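Local coordinates for Exo-alpha-sialidase (Clostridium perfringens, PDB 2V72), which binds galactose through a family 32 carbohydrate-binding module of a large sialidase toxin, and so probably targets the enzyme to galactose-bearing glycans, at residues Pro72-Ile86 and Ala98-Val111. Numbering follows the deposited sequence.
With GAL (beta-D-galactopyranose), chain C.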
ATOM      1  N   PRO A  72      -3.503   8.204   2.072  1.00 46.48           N
ATOM      2  CA  PRO A  72      -4.929   7.915   2.101  1.00 46.62           C
ATOM      3  C   PRO A  72      -5.707   8.708   1.055  1.00 47.24           C
ATOM      4  O   PRO A  72      -5.157   9.607   0.407  1.00 47.35           O
ATOM      5  CB  PRO A  72      -5.349   8.357   3.514  1.00 46.43           C
ATOM      6  CG  PRO A  72      -4.094   8.463   4.285  1.00 46.07           C
ATOM      7  CD  PRO A  72      -3.069   8.891   3.302  1.00 46.25           C
ATOM      8  N   ARG A  73      -6.982   8.374   0.902  1.00 48.05           N
ATOM      9  CA  ARG A  73      -7.882   9.113   0.027  1.00 48.73           C
ATOM     10  C   ARG A  73      -7.961  10.594   0.399  1.00 49.68           C
ATOM     11  O   ARG A  73      -8.086  10.962   1.566  1.00 49.70           O
ATOM     12  CB  ARG A  73      -9.272   8.479   0.018  1.00 48.42           C
ATOM     13  CG  ARG A  73      -9.968   8.412   1.366  1.00 47.62           C
ATOM     14  CD  ARG A  73     -11.222   7.563   1.284  1.00 45.57           C
ATOM     15  NE  ARG A  73     -12.186   8.104   0.332  1.00 44.79           N
ATOM     16  CZ  ARG A  73     -13.139   7.397  -0.271  1.00 44.50           C
ATOM     17  NH1 ARG A  73     -13.269   6.091  -0.044  1.00 43.75           N
ATOM     18  NH2 ARG A  73     -13.955   7.999  -1.117  1.00 44.08           N
ATOM     19  N   THR A  74      -7.880  11.430  -0.627  1.00 50.99           N
ATOM     20  CA  THR A  74      -7.822  12.880  -0.498  1.00 52.07           C
ATOM     21  C   THR A  74      -9.155  13.454   0.032  1.00 52.23           C
ATOM     22  O   THR A  74      -9.207  14.572   0.542  1.00 52.75           O
ATOM     23  CB  THR A  74      -7.402  13.490  -1.871  1.00 52.08           C
ATOM     24  OG1 THR A  74      -6.513  14.595  -1.676  1.00 53.53           O
ATOM     25  CG2 THR A  74      -8.603  13.912  -2.698  1.00 52.63           C
ATOM     26  N   SER A  75     -10.211  12.651  -0.060  1.00 52.23           N
ATOM     27  CA  SER A  75     -11.562  13.031   0.340  1.00 51.96           C
ATOM     28  C   SER A  75     -12.329  11.764   0.747  1.00 51.80           C
ATOM     29  O   SER A  75     -12.056  10.679   0.228  1.00 51.99           O
ATOM     30  CB  SER A  75     -12.257  13.737  -0.823  1.00 51.87           C
ATOM     31  OG  SER A  75     -13.642  13.870  -0.596  1.00 52.13           O
ATOM     32  N   GLY A  76     -13.275  11.902   1.672  1.00 51.41           N
ATOM     33  CA  GLY A  76     -13.992  10.754   2.233  1.00 50.91           C
ATOM     34  C   GLY A  76     -13.147  10.029   3.264  1.00 50.69           C
ATOM     35  O   GLY A  76     -11.947  10.280   3.370  1.00 50.56           O
ATOM     36  N   ASN A  77     -13.758   9.131   4.034  1.00 50.52           N
ATOM     37  CA  ASN A  77     -12.985   8.333   5.001  1.00 50.44           C
ATOM     38  C   ASN A  77     -12.998   6.803   4.810  1.00 49.81           C
ATOM     39  O   ASN A  77     -12.181   6.093   5.398  1.00 49.69           O
ATOM     40  CB  ASN A  77     -13.298   8.737   6.456  1.00 50.70           C
ATOM     41  CG  ASN A  77     -14.731   8.438   6.878  1.00 52.65           C
ATOM     42  OD1 ASN A  77     -15.096   8.665   8.039  1.00 54.49           O
ATOM     43  ND2 ASN A  77     -15.549   7.935   5.955  1.00 53.93           N
ATOM     44  N   ASN A  78     -13.912   6.309   3.977  1.00 48.98           N
ATOM     45  CA  ASN A  78     -14.046   4.871   3.740  1.00 48.30           C
ATOM     46  C   ASN A  78     -12.735   4.224   3.322  1.00 47.64           C
ATOM     47  O   ASN A  78     -12.114   4.629   2.333  1.00 47.14           O
ATOM     48  CB  ASN A  78     -15.125   4.580   2.686  1.00 48.35           C
ATOM     49  CG  ASN A  78     -16.499   4.382   3.293  1.00 48.20           C
ATOM     50  OD1 ASN A  78     -16.636   3.934   4.431  1.00 49.37           O
ATOM     51  ND2 ASN A  78     -17.528   4.696   2.523  1.00 48.32           N
ATOM     52  N   GLY A  79     -12.318   3.225   4.091  1.00 47.23           N
ATOM     53  CA  GLY A  79     -11.104   2.480   3.780  1.00 47.06           C
ATOM     54  C   GLY A  79      -9.814   3.031   4.359  1.00 46.95           C
ATOM     55  O   GLY A  79      -8.737   2.524   4.043  1.00 47.07           O
ATOM     56  N   PHE A  80      -9.907   4.077   5.183  1.00 46.67           N
ATOM     57  CA  PHE A  80      -8.765   4.500   5.981  1.00 46.41           C
ATOM     58  C   PHE A  80      -8.325   3.228   6.697  1.00 46.89           C
ATOM     59  O   PHE A  80      -9.083   2.675   7.496  1.00 46.91           O
ATOM     60  CB  PHE A  80      -9.152   5.560   7.032  1.00 45.72           C
ATOM     61  CG  PHE A  80      -9.255   6.978   6.508  1.00 44.27           C
ATOM     62  CD1 PHE A  80      -9.770   7.980   7.327  1.00 43.86           C
ATOM     63  CD2 PHE A  80      -8.847   7.318   5.227  1.00 43.43           C
ATOM     64  CE1 PHE A  80      -9.876   9.306   6.879  1.00 43.60           C
ATOM     65  CE2 PHE A  80      -8.947   8.640   4.772  1.00 43.81           C
ATOM     66  CZ  PHE A  80      -9.461   9.633   5.601  1.00 43.26           C
ATOM     67  N   ILE A  81      -7.127   2.741   6.388  1.00 47.18           N
ATOM     68  CA  ILE A  81      -6.614   1.537   7.039  1.00 47.54           C
ATOM     69  C   ILE A  81      -6.157   1.886   8.452  1.00 48.12           C
ATOM     70  O   ILE A  81      -5.370   2.817   8.638  1.00 48.21           O
ATOM     71  CB  ILE A  81      -5.466   0.879   6.226  1.00 47.41           C
ATOM     72  CG1 ILE A  81      -5.949   0.567   4.799  1.00 47.19           C
ATOM     73  CG2 ILE A  81      -4.957  -0.377   6.948  1.00 47.49           C
ATOM     74  CD1 ILE A  81      -4.868   0.164   3.820  1.00 47.03           C
ATOM     75  N   THR A  82      -6.672   1.148   9.437  1.00 48.59           N
ATOM     76  CA  THR A  82      -6.364   1.400  10.846  1.00 49.24           C
ATOM     77  C   THR A  82      -5.399   0.375  11.459  1.00 49.59           C
ATOM     78  O   THR A  82      -4.672   0.694  12.400  1.00 49.91           O
ATOM     79  CB  THR A  82      -7.644   1.446  11.715  1.00 49.35           C
ATOM     80  OG1 THR A  82      -8.307   0.176  11.660  1.00 49.25           O
ATOM     81  CG2 THR A  82      -8.589   2.560  11.253  1.00 48.74           C
ATOM     82  N   LYS A  83      -5.416  -0.851  10.942  1.00 49.64           N
ATOM     83  CA  LYS A  83      -4.519  -1.913  11.394  1.00 50.03           C
ATOM     84  C   LYS A  83      -3.942  -2.619  10.164  1.00 50.08           C
ATOM     85  O   LYS A  83      -4.684  -3.012   9.250  1.00 50.09           O
ATOM     86  CB  LYS A  83      -5.268  -2.900  12.297  1.00 50.08           C
ATOM     87  CG  LYS A  83      -4.380  -3.672  13.265  1.00 50.87           C
ATOM     88  CD  LYS A  83      -5.150  -4.752  14.017  1.00 50.84           C
ATOM     89  CE  LYS A  83      -4.202  -5.559  14.896  1.00 53.14           C
ATOM     90  NZ  LYS A  83      -4.568  -7.012  15.014  1.00 53.82           N
ATOM     91  N   TYR A  84      -2.619  -2.770  10.142  1.00 49.97           N
ATOM     92  CA  TYR A  84      -1.906  -3.191   8.938  1.00 50.09           C
ATOM     93  C   TYR A  84      -0.757  -4.174   9.208  1.00 50.29           C
ATOM     94  O   TYR A  84      -0.303  -4.334  10.347  1.00 50.49           O
ATOM     95  CB  TYR A  84      -1.363  -1.960   8.188  1.00 50.01           C
ATOM     96  CG  TYR A  84      -0.255  -1.236   8.932  1.00 50.03           C
ATOM     97  CD1 TYR A  84       1.085  -1.551   8.710  1.00 50.08           C
ATOM     98  CD2 TYR A  84      -0.553  -0.247   9.871  1.00 50.62           C
ATOM     99  CE1 TYR A  84       2.104  -0.899   9.406  1.00 50.35           C
ATOM    100  CE2 TYR A  84       0.449   0.410  10.569  1.00 50.13           C
ATOM    101  CZ  TYR A  84       1.774   0.084  10.331  1.00 50.34           C
ATOM    102  OH  TYR A  84       2.758   0.738  11.026  1.00 50.15           O
ATOM    103  N   GLU A  85      -0.311  -4.829   8.137  1.00 50.24           N
ATOM    104  CA  GLU A  85       0.934  -5.592   8.099  1.00 50.28           C
ATOM    105  C   GLU A  85       1.622  -5.248   6.795  1.00 50.14           C
ATOM    106  O   GLU A  85       0.960  -4.981   5.792  1.00 50.41           O
ATOM    107  CB  GLU A  85       0.664  -7.093   8.096  1.00 50.34           C
ATOM    108  CG  GLU A  85       0.308  -7.731   9.434  1.00 50.67           C
ATOM    109  CD  GLU A  85      -0.018  -9.222   9.286  1.00 50.51           C
ATOM    110  OE1 GLU A  85      -0.071  -9.713   8.134  1.00 51.29           O
ATOM    111  OE2 GLU A  85      -0.232  -9.900  10.314  1.00 49.76           O
ATOM    112  N   ILE A  86       2.949  -5.249   6.808  1.00 50.08           N
ATOM    113  CA  ILE A  86       3.732  -5.077   5.593  1.00 50.10           C
ATOM    114  C   ILE A  86       4.720  -6.244   5.448  1.00 50.30           C
ATOM    115  O   ILE A  86       5.495  -6.528   6.360  1.00 49.76           O
ATOM    116  CB  ILE A  86       4.471  -3.705   5.567  1.00 50.22           C
ATOM    117  CG1 ILE A  86       3.479  -2.538   5.742  1.00 50.40           C
ATOM    118  CG2 ILE A  86       5.304  -3.554   4.286  1.00 50.53           C
ATOM    119  CD1 ILE A  86       4.074  -1.146   5.517  1.00 49.66           C
ATOM    120  N   ALA A  98       6.868  -4.997   8.764  1.00 57.51           N
ATOM    121  CA  ALA A  98       6.209  -3.918   9.494  1.00 57.10           C
ATOM    122  C   ALA A  98       4.800  -4.333   9.874  1.00 56.85           C
ATOM    123  O   ALA A  98       4.169  -5.125   9.175  1.00 56.76           O
ATOM    124  CB  ALA A  98       6.185  -2.635   8.670  1.00 57.09           C
ATOM    125  N   GLU A  99       4.323  -3.812  10.999  1.00 56.74           N
ATOM    126  CA  GLU A  99       2.941  -4.007  11.434  1.00 57.14           C
ATOM    127  C   GLU A  99       2.608  -3.012  12.526  1.00 56.92           C
ATOM    128  O   GLU A  99       3.491  -2.588  13.267  1.00 57.28           O
ATOM    129  CB  GLU A  99       2.691  -5.444  11.920  1.00 57.47           C
ATOM    130  CG  GLU A  99       3.751  -6.001  12.875  1.00 58.99           C
ATOM    131  CD  GLU A  99       3.297  -6.056  14.324  1.00 60.92           C
ATOM    132  OE1 GLU A  99       2.727  -5.056  14.824  1.00 61.00           O
ATOM    133  OE2 GLU A  99       3.523  -7.113  14.963  1.00 61.52           O
ATOM    134  N   GLY A 100       1.335  -2.636  12.617  1.00 56.72           N
ATOM    135  CA  GLY A 100       0.881  -1.723  13.654  1.00 56.36           C
ATOM    136  C   GLY A 100      -0.518  -1.183  13.442  1.00 56.26           C
ATOM    137  O   GLY A 100      -1.380  -1.843  12.854  1.00 56.36           O
ATOM    138  N   THR A 101      -0.727   0.031  13.934  1.00 55.89           N
ATOM    139  CA  THR A 101      -2.001   0.724  13.859  1.00 55.54           C
ATOM    140  C   THR A 101      -1.799   2.117  13.265  1.00 55.22           C
ATOM    141  O   THR A 101      -0.797   2.778  13.540  1.00 55.42           O
ATOM    142  CB  THR A 101      -2.697   0.756  15.261  1.00 55.48           C
ATOM    143  OG1 THR A 101      -3.892  -0.032  15.221  1.00 55.08           O
ATOM    144  CG2 THR A 101      -3.057   2.167  15.709  1.00 56.19           C
ATOM    145  N   TRP A 102      -2.737   2.536  12.420  1.00 54.75           N
ATOM    146  CA  TRP A 102      -2.753   3.891  11.887  1.00 54.44           C
ATOM    147  C   TRP A 102      -3.988   4.650  12.364  1.00 54.52           C
ATOM    148  O   TRP A 102      -5.058   4.061  12.548  1.00 54.61           O
ATOM    149  CB  TRP A 102      -2.713   3.885  10.358  1.00 53.95           C
ATOM    150  CG  TRP A 102      -1.370   3.578   9.761  1.00 53.73           C
ATOM    151  CD1 TRP A 102      -0.139   3.901  10.277  1.00 53.23           C
ATOM    152  CD2 TRP A 102      -1.121   2.927   8.508  1.00 52.86           C
ATOM    153  NE1 TRP A 102       0.857   3.471   9.431  1.00 52.55           N
ATOM    154  CE2 TRP A 102       0.286   2.869   8.340  1.00 53.17           C
ATOM    155  CE3 TRP A 102      -1.946   2.375   7.516  1.00 52.69           C
ATOM    156  CZ2 TRP A 102       0.887   2.276   7.219  1.00 53.09           C
ATOM    157  CZ3 TRP A 102      -1.352   1.789   6.399  1.00 52.90           C
ATOM    158  CH2 TRP A 102       0.056   1.742   6.263  1.00 53.32           C
ATOM    159  N   GLU A 103      -3.826   5.961  12.548  1.00 54.58           N
ATOM    160  CA  GLU A 103      -4.912   6.865  12.926  1.00 54.81           C
ATOM    161  C   GLU A 103      -5.969   6.986  11.831  1.00 54.35           C
ATOM    162  O   GLU A 103      -5.684   6.749  10.656  1.00 54.42           O
ATOM    163  CB  GLU A 103      -4.350   8.261  13.222  1.00 54.79           C
ATOM    164  CG  GLU A 103      -4.126   8.587  14.686  1.00 55.54           C
ATOM    165  CD  GLU A 103      -3.696  10.032  14.880  1.00 56.19           C
ATOM    166  OE1 GLU A 103      -2.487  10.312  14.718  1.00 57.88           O
ATOM    167  OE2 GLU A 103      -4.564  10.891  15.181  1.00 58.08           O
ATOM    168  N   GLU A 104      -7.175   7.388  12.230  1.00 54.02           N
ATOM    169  CA  GLU A 104      -8.277   7.666  11.315  1.00 53.61           C
ATOM    170  C   GLU A 104      -8.280   9.082  10.749  1.00 53.39           C
ATOM    171  O   GLU A 104      -9.110   9.918  11.131  1.00 53.74           O
ATOM    172  CB  GLU A 104      -9.601   7.431  12.020  1.00 53.85           C
ATOM    173  CG  GLU A 104     -10.139   6.034  11.882  1.00 54.39           C
ATOM    174  CD  GLU A 104     -11.534   5.934  12.427  1.00 55.21           C
ATOM    175  OE1 GLU A 104     -12.426   6.644  11.904  1.00 56.12           O
ATOM    176  OE2 GLU A 104     -11.732   5.153  13.381  1.00 56.01           O
ATOM    177  N   ASN A 105      -7.365   9.344   9.825  1.00 52.58           N
ATOM    178  CA  ASN A 105      -7.300  10.630   9.153  1.00 51.61           C
ATOM    179  C   ASN A 105      -6.654  10.461   7.789  1.00 51.50           C
ATOM    180  O   ASN A 105      -6.202   9.370   7.454  1.00 51.54           O
ATOM    181  CB  ASN A 105      -6.557  11.672  10.017  1.00 51.51           C
ATOM    182  CG  ASN A 105      -5.135  11.252  10.361  1.00 50.43           C
ATOM    183  OD1 ASN A 105      -4.347  10.904   9.485  1.00 47.61           O
ATOM    184  ND2 ASN A 105      -4.801  11.296  11.647  1.00 50.48           N
ATOM    185  N   ASN A 106      -6.611  11.535   7.007  1.00 51.42           N
ATOM    186  CA  ASN A 106      -6.073  11.480   5.648  1.00 51.36           C
ATOM    187  C   ASN A 106      -4.600  11.898   5.508  1.00 51.06           C
ATOM    188  O   ASN A 106      -4.128  12.159   4.399  1.00 51.30           O
ATOM    189  CB  ASN A 106      -6.960  12.293   4.695  1.00 51.74           C
ATOM    190  CG  ASN A 106      -6.986  13.787   5.023  1.00 52.77           C
ATOM    191  OD1 ASN A 106      -7.566  14.577   4.272  1.00 54.23           O
ATOM    192  ND2 ASN A 106      -6.362  14.180   6.136  1.00 52.31           N
ATOM    193  N   LEU A 107      -3.884  11.966   6.626  1.00 50.55           N
ATOM    194  CA  LEU A 107      -2.466  12.301   6.605  1.00 50.35           C
ATOM    195  C   LEU A 107      -1.671  11.121   6.050  1.00 50.48           C
ATOM    196  O   LEU A 107      -1.972   9.969   6.359  1.00 49.96           O
ATOM    197  CB  LEU A 107      -1.961  12.652   8.018  1.00 50.23           C
ATOM    198  CG  LEU A 107      -2.611  13.817   8.786  1.00 50.23           C
ATOM    199  CD1 LEU A 107      -2.351  13.707  10.280  1.00 50.74           C
ATOM    200  CD2 LEU A 107      -2.151  15.160   8.262  1.00 48.81           C
ATOM    201  N   VAL A 108      -0.662  11.417   5.235  1.00 50.47           N
ATOM    202  CA  VAL A 108       0.259  10.396   4.763  1.00 50.68           C
ATOM    203  C   VAL A 108       0.780   9.601   5.958  1.00 50.74           C
ATOM    204  O   VAL A 108       1.099  10.165   7.017  1.00 51.20           O
ATOM    205  CB  VAL A 108       1.418  11.001   3.931  1.00 50.47           C
ATOM    206  CG1 VAL A 108       2.443   9.944   3.550  1.00 50.77           C
ATOM    207  CG2 VAL A 108       0.874  11.644   2.660  1.00 51.95           C
ATOM    208  N   LYS A 109       0.814   8.284   5.803  1.00 50.51           N
ATOM    209  CA  LYS A 109       1.371   7.408   6.819  1.00 50.16           C
ATOM    210  C   LYS A 109       2.707   6.910   6.299  1.00 50.28           C
ATOM    211  O   LYS A 109       2.782   6.348   5.206  1.00 50.34           O
ATOM    212  CB  LYS A 109       0.416   6.241   7.106  1.00 50.07           C
ATOM    213  CG  LYS A 109      -1.060   6.649   7.246  1.00 49.27           C
ATOM    214  CD  LYS A 109      -1.436   7.003   8.685  1.00 48.66           C
ATOM    215  CE  LYS A 109      -2.494   8.137   8.780  1.00 47.10           C
ATOM    216  NZ  LYS A 109      -3.702   7.992   7.903  1.00 45.59           N
ATOM    217  N   THR A 110       3.765   7.149   7.069  1.00 50.40           N
ATOM    218  CA  THR A 110       5.101   6.690   6.698  1.00 50.55           C
ATOM    219  C   THR A 110       5.545   5.474   7.509  1.00 50.44           C
ATOM    220  O   THR A 110       5.166   5.296   8.674  1.00 50.25           O
ATOM    221  CB  THR A 110       6.181   7.801   6.825  1.00 50.80           C
ATOM    222  OG1 THR A 110       6.127   8.380   8.134  1.00 51.38           O
ATOM    223  CG2 THR A 110       5.984   8.891   5.771  1.00 50.52           C
ATOM    224  N   VAL A 111       6.339   4.631   6.859  1.00 50.27           N
ATOM    225  CA  VAL A 111       6.990   3.499   7.499  1.00 50.04           C
ATOM    226  C   VAL A 111       8.455   3.556   7.091  1.00 49.87           C
ATOM    227  O   VAL A 111       8.783   3.555   5.900  1.00 49.20           O
ATOM    228  CB  VAL A 111       6.345   2.146   7.083  1.00 49.96           C
ATOM    229  CG1 VAL A 111       7.196   0.973   7.553  1.00 49.87           C
ATOM    230  CG2 VAL A 111       4.930   2.031   7.643  1.00 50.02           C
TER
HETATM  231  C1  GAL C1140     -18.670   5.966  -1.404  1.00 48.53           C
HETATM  232  C2  GAL C1140     -17.215   6.388  -1.590  1.00 48.85           C
HETATM  233  C3  GAL C1140     -16.410   5.288  -2.290  1.00 48.25           C
HETATM  234  C4  GAL C1140     -16.648   3.909  -1.670  1.00 48.00           C
HETATM  235  C5  GAL C1140     -18.132   3.633  -1.475  1.00 48.42           C
HETATM  236  C6  GAL C1140     -18.337   2.319  -0.726  1.00 47.79           C
HETATM  237  O1  GAL C1140     -19.306   6.914  -0.586  1.00 49.22           O
HETATM  238  O2  GAL C1140     -17.149   7.602  -2.309  1.00 48.29           O
HETATM  239  O3  GAL C1140     -15.037   5.588  -2.197  1.00 47.96           O
HETATM  240  O4  GAL C1140     -16.003   3.827  -0.417  1.00 47.65           O
HETATM  241  O5  GAL C1140     -18.743   4.703  -0.762  1.00 49.00           O
HETATM  242  O6  GAL C1140     -19.678   1.898  -0.864  1.00 47.84           O
HETATM  243  O   HOH W   1      -4.546  12.428   1.925  1.00 45.00           O
HETATM  244  O   HOH W   2      -6.090   5.334   8.219  1.00 44.28           O
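An antiparallel beta hairpin at the edge of the beta-sandwich of this F5/8 type C module joins Tyr84 and Ile86 to Gly100 and Ala98, and the loop preceding it carries part of the galactose pocket. Both pairs are hydrogen-bonded, with Ile86 N 2.7 Å from Ala98 O. At the bulge where Thr82 and Lys83 both face Gln128, Thr82 O accepts two bonds from opposite faces of its carbonyl plane, from Trp102 N at 2.7 Å and Thr101 OG1 at 3.0 Å.

The Tyr84 ring is sandwiched. With CG between the backbone N and the carbonyl carbon (chi1 68°), it swings back over the neighbouring strand, so that one face receives Gly100 CA in a CH-pi contact while the other makes an offset stack on the six-membered ring of Trp102, centroids 3.9 Å apart and planes at 18°. Gly100, with no side chain, lets the ring lie directly against the strand. Lys109 CB lies over the rim of the opposite face of the indole, and Ile70 also packs against Trp102. Further along, Ile86 CD1 meets Val111 CG2 tip to tip.

Toward the sugar, Phe80 lies flat between two carbonyls, Asn105 O above the centre of one face and Asn77 O nearer the rim of the other. The rigid ring of Pro72 packs CG and CD against the backbone of Asn106 and Leu107, with CG 3.3 Å from Leu107 O, in the loop held by the Asx turn at Asn105; Lys109 NZ donates to Asn105 O.

In the pocket, which Arg73 and Asn78 share with His42, Trp45 and Phe133, Asn78 CB packs against galactose O4. Arg73 suits a hydroxyl-rich ligand because its flat guanidinium offers several N-H groups. NE donates to Ser75 O and NH1 to Asn78 O, which fixes its plane, while NH1 and NH2 together grip galactose O3 at 2.8 and 2.9 Å.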